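Local coordinates for protein putative retaining b-glycosidase (Saccharophagus degradans, PDB 5A95) that probably hydrolyses mixed-linkage beta-glucans as a retaining glycoside hydrolase of family 5, and binds glucan oligosaccharides, at residues Asp267-Trp278 with Arg315-Val325. The protein carries 1 engineered substitution. Sequence-based numbering, arbitrary orientation.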
# COMPACT_ATOMS: atom_id res chain seq x y z
N ASP A 267 4.83 -46.48 8.35
CA ASP A 267 3.55 -45.98 7.87
C ASP A 267 2.72 -45.36 8.98
O ASP A 267 2.20 -44.27 8.80
CB ASP A 267 2.74 -47.09 7.22
CG ASP A 267 3.23 -47.47 5.84
OD1 ASP A 267 4.35 -47.10 5.44
OD2 ASP A 267 2.49 -48.19 5.18
N LYS A 268 2.61 -46.04 10.12
CA LYS A 268 1.73 -45.58 11.20
C LYS A 268 2.10 -44.16 11.62
O LYS A 268 1.25 -43.29 11.81
CB LYS A 268 1.87 -46.49 12.42
CG LYS A 268 1.16 -46.00 13.66
CD LYS A 268 1.34 -46.93 14.84
CE LYS A 268 0.67 -46.37 16.08
NZ LYS A 268 0.78 -47.27 17.23
N ASN A 269 3.40 -43.91 11.78
CA ASN A 269 3.83 -42.65 12.36
C ASN A 269 3.67 -41.49 11.38
O ASN A 269 3.28 -40.39 11.78
CB ASN A 269 5.25 -42.75 12.91
CG ASN A 269 5.36 -43.71 14.08
OD1 ASN A 269 4.38 -44.00 14.76
ND2 ASN A 269 6.54 -44.22 14.29
N PHE A 270 3.96 -41.72 10.10
CA PHE A 270 3.67 -40.69 9.10
C PHE A 270 2.16 -40.43 8.97
O PHE A 270 1.73 -39.28 8.92
CB PHE A 270 4.25 -41.02 7.74
CG PHE A 270 5.70 -40.66 7.61
CD1 PHE A 270 6.06 -39.32 7.46
CD2 PHE A 270 6.70 -41.62 7.64
CE1 PHE A 270 7.40 -38.96 7.37
CE2 PHE A 270 8.04 -41.26 7.52
CZ PHE A 270 8.38 -39.93 7.39
N PHE A 271 1.37 -41.49 8.91
CA PHE A 271 -0.07 -41.30 8.73
C PHE A 271 -0.63 -40.50 9.90
O PHE A 271 -1.50 -39.64 9.71
CB PHE A 271 -0.81 -42.64 8.65
CG PHE A 271 -0.50 -43.48 7.43
CD1 PHE A 271 0.19 -42.99 6.34
CD2 PHE A 271 -0.93 -44.79 7.39
CE1 PHE A 271 0.45 -43.78 5.24
CE2 PHE A 271 -0.67 -45.61 6.28
CZ PHE A 271 -0.01 -45.09 5.20
N LYS A 272 -0.18 -40.80 11.12
CA LYS A 272 -0.70 -40.12 12.28
C LYS A 272 -0.34 -38.62 12.24
O LYS A 272 -1.17 -37.76 12.49
CB LYS A 272 -0.19 -40.76 13.58
CG LYS A 272 -0.65 -40.02 14.84
CD LYS A 272 -0.80 -40.84 16.11
CE LYS A 272 -2.07 -40.46 16.89
NZ LYS A 272 -2.57 -39.04 16.79
N LEU A 273 0.92 -38.32 11.95
CA LEU A 273 1.34 -36.94 11.88
C LEU A 273 0.63 -36.19 10.76
O LEU A 273 0.23 -35.03 10.93
CB LEU A 273 2.87 -36.85 11.73
CG LEU A 273 3.63 -37.17 13.00
CD1 LEU A 273 5.09 -37.41 12.72
CD2 LEU A 273 3.47 -36.05 14.00
N TRP A 274 0.48 -36.83 9.61
CA TRP A 274 -0.26 -36.20 8.52
C TRP A 274 -1.71 -35.94 8.90
O TRP A 274 -2.24 -34.87 8.64
CB TRP A 274 -0.19 -37.04 7.24
CG TRP A 274 1.17 -37.10 6.62
CD1 TRP A 274 2.19 -36.20 6.77
CD2 TRP A 274 1.66 -38.11 5.72
NE1 TRP A 274 3.29 -36.62 6.06
CE2 TRP A 274 3.00 -37.77 5.39
CE3 TRP A 274 1.13 -39.30 5.21
CZ2 TRP A 274 3.78 -38.56 4.55
CZ3 TRP A 274 1.89 -40.06 4.38
CH2 TRP A 274 3.21 -39.69 4.05
N ASP A 275 -2.34 -36.90 9.57
CA ASP A 275 -3.72 -36.69 9.93
C ASP A 275 -3.85 -35.56 10.95
O ASP A 275 -4.81 -34.76 10.87
CB ASP A 275 -4.36 -37.98 10.43
CG ASP A 275 -5.84 -38.04 10.12
OD1 ASP A 275 -6.23 -38.49 9.02
OD2 ASP A 275 -6.59 -37.59 10.97
N GLU A 276 -2.89 -35.43 11.86
CA GLU A 276 -2.95 -34.41 12.88
C GLU A 276 -2.92 -33.00 12.31
O GLU A 276 -3.68 -32.14 12.74
CB GLU A 276 -1.79 -34.58 13.88
CG GLU A 276 -1.99 -35.75 14.83
CD GLU A 276 -0.84 -35.99 15.78
OE1 GLU A 276 0.16 -35.25 15.75
OE2 GLU A 276 -0.97 -36.93 16.60
N LYS A 277 -2.01 -32.76 11.38
CA LYS A 277 -1.81 -31.41 10.89
C LYS A 277 -2.71 -31.02 9.75
O LYS A 277 -3.08 -29.86 9.64
CB LYS A 277 -0.31 -31.17 10.53
CG LYS A 277 0.59 -30.92 11.74
CD LYS A 277 0.35 -29.53 12.33
CE LYS A 277 1.22 -29.28 13.55
NZ LYS A 277 0.95 -27.95 14.18
N TRP A 278 -3.08 -31.97 8.89
CA TRP A 278 -3.89 -31.60 7.71
C TRP A 278 -4.92 -32.63 7.28
O TRP A 278 -5.97 -32.24 6.79
CB TRP A 278 -3.00 -31.20 6.53
CG TRP A 278 -2.07 -32.29 6.06
CD1 TRP A 278 -0.82 -32.61 6.56
CD2 TRP A 278 -2.33 -33.26 5.04
NE1 TRP A 278 -0.31 -33.70 5.89
CE2 TRP A 278 -1.22 -34.13 4.96
CE3 TRP A 278 -3.41 -33.48 4.17
CZ2 TRP A 278 -1.15 -35.16 4.03
CZ3 TRP A 278 -3.33 -34.49 3.25
CH2 TRP A 278 -2.23 -35.33 3.21
N ARG A 315 3.69 -44.19 0.54
CA ARG A 315 3.03 -43.76 1.77
C ARG A 315 2.01 -42.65 1.53
O ARG A 315 0.86 -42.75 1.97
CB ARG A 315 4.01 -43.28 2.81
CG ARG A 315 4.75 -44.34 3.51
CD ARG A 315 5.36 -43.83 4.81
NE ARG A 315 6.15 -44.94 5.27
CZ ARG A 315 7.47 -44.97 5.35
NH1 ARG A 315 8.17 -43.94 5.01
NH2 ARG A 315 8.06 -46.08 5.77
N ILE A 316 2.43 -41.59 0.85
CA ILE A 316 1.54 -40.46 0.65
C ILE A 316 0.36 -40.84 -0.26
O ILE A 316 -0.77 -40.40 -0.05
CB ILE A 316 2.29 -39.20 0.17
CG1 ILE A 316 1.44 -37.95 0.29
CG2 ILE A 316 2.80 -39.31 -1.26
CD1 ILE A 316 1.00 -37.60 1.68
N VAL A 317 0.61 -41.68 -1.26
CA VAL A 317 -0.47 -42.14 -2.12
C VAL A 317 -1.47 -43.02 -1.36
O VAL A 317 -2.68 -42.84 -1.49
CB VAL A 317 0.10 -42.85 -3.37
CG1 VAL A 317 -0.96 -43.62 -4.12
CG2 VAL A 317 0.74 -41.81 -4.28
N LYS A 318 -0.98 -43.96 -0.55
CA LYS A 318 -1.84 -44.81 0.26
C LYS A 318 -2.69 -43.95 1.19
O LYS A 318 -3.89 -44.16 1.32
CB LYS A 318 -0.99 -45.80 1.07
CG LYS A 318 -1.77 -46.74 1.98
CD LYS A 318 -0.96 -47.96 2.40
CE LYS A 318 -1.83 -49.02 3.07
NZ LYS A 318 -1.54 -49.04 4.51
N TYR A 319 -2.06 -42.99 1.83
CA TYR A 319 -2.77 -42.10 2.75
C TYR A 319 -3.82 -41.26 2.02
O TYR A 319 -4.99 -41.20 2.45
CB TYR A 319 -1.77 -41.22 3.51
CG TYR A 319 -2.43 -40.32 4.49
CD1 TYR A 319 -2.88 -40.82 5.69
CD2 TYR A 319 -2.64 -38.98 4.20
CE1 TYR A 319 -3.55 -40.02 6.59
CE2 TYR A 319 -3.33 -38.16 5.09
CZ TYR A 319 -3.75 -38.68 6.29
OH TYR A 319 -4.43 -37.87 7.14
N MET A 320 -3.44 -40.60 0.93
CA MET A 320 -4.41 -39.79 0.22
C MET A 320 -5.57 -40.63 -0.32
O MET A 320 -6.72 -40.17 -0.32
CB MET A 320 -3.76 -39.01 -0.92
CG MET A 320 -2.79 -37.94 -0.47
SD MET A 320 -2.15 -36.91 -1.79
CE MET A 320 -1.36 -38.13 -2.82
N GLN A 321 -5.27 -41.82 -0.81
CA GLN A 321 -6.33 -42.65 -1.41
C GLN A 321 -7.31 -43.09 -0.34
O GLN A 321 -8.51 -43.10 -0.60
CB GLN A 321 -5.72 -43.84 -2.23
CG GLN A 321 -5.06 -43.34 -3.54
CD GLN A 321 -4.47 -44.40 -4.50
OE1 GLN A 321 -4.09 -45.51 -4.09
NE2 GLN A 321 -4.34 -44.01 -5.80
N LYS A 322 -6.84 -43.40 0.87
CA LYS A 322 -7.71 -43.72 2.01
C LYS A 322 -8.65 -42.57 2.36
O LYS A 322 -9.82 -42.78 2.66
CB LYS A 322 -6.88 -44.09 3.25
CG LYS A 322 -7.76 -44.40 4.44
CD LYS A 322 -6.98 -45.01 5.58
CE LYS A 322 -7.96 -45.45 6.66
NZ LYS A 322 -7.27 -45.94 7.87
N LYS A 323 -8.12 -41.35 2.34
CA LYS A 323 -8.83 -40.15 2.74
C LYS A 323 -9.65 -39.55 1.58
O LYS A 323 -10.46 -38.69 1.83
CB LYS A 323 -7.83 -39.08 3.30
CG LYS A 323 -6.90 -39.49 4.45
CD LYS A 323 -7.62 -39.82 5.74
CE LYS A 323 -8.35 -38.62 6.33
NZ LYS A 323 -8.80 -38.87 7.72
N GLY A 324 -9.43 -40.01 0.34
CA GLY A 324 -10.03 -39.43 -0.84
C GLY A 324 -9.52 -38.06 -1.25
O GLY A 324 -10.24 -37.32 -1.92
N VAL A 325 -8.28 -37.75 -0.87
CA VAL A 325 -7.65 -36.45 -1.07
C VAL A 325 -7.22 -36.28 -2.53
O VAL A 325 -6.67 -37.18 -3.13
CB VAL A 325 -6.48 -36.30 -0.07
CG1 VAL A 325 -5.58 -35.14 -0.42
CG2 VAL A 325 -7.05 -36.11 1.35
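In the conformer described, Asp275 OD1 takes two bonds from the helix of residues 315-323. Tyr319 OH donates to Asp275 OD1 at 2.7 Å, on the anti side and 34° out of the carboxylate plane. Lys323 NZ lies 2.9 Å from Asp275 OD1, on the syn lone pair of that oxygen, completing a salt bridge. Lys323 CG lies over one face of the Tyr319 ring, and bends at chi2 and chi3 (both -65°) turn NZ to the carboxylate. Lys323 NZ also pairs with Asp283, so this ammonium group joins two acids.

At the other end, Arg315 NE donates to Asp267 OD1 at 2.8 Å. The carboxylate and guanidinium planes stand nearly perpendicular, but the acceptor oxygen lies close to the guanidinium plane. Lys318 NZ is near Asp267 OD2, beyond salt-bridge distance.

Between these polar ends lies an aromatic cluster. Tyr319 has CG anti to its backbone N and enters as a knob among Phe271, Trp274, Asp275 and Trp278. Trp274 CB covers the ring face opposite Lys323 CG. The Tyr319 edge points to the face of Trp278 in an offset edge-to-face pair. Ile316 CD1 makes a CH-pi contact with Trp274, 3.8 Å from the six-membered ring centroid. The Trp278 ring also meets that of Tyr234, and Val325 touches strand 287-289.

The two helices cross at -52° on the outside of the family 5 (beta/alpha)8 barrel. A Schellman motif ends helix 312-323, with Gly324 as its C-prime residue and Val325 N bonded to Met320 O. The chemistry implies an apolar interface clamped at two polar points. In this conformer the shared oxygen of Asp275 holds the tyrosine hydroxyl, and the nearby Lys323 ammonium probably stabilises the Asp275 carboxylate.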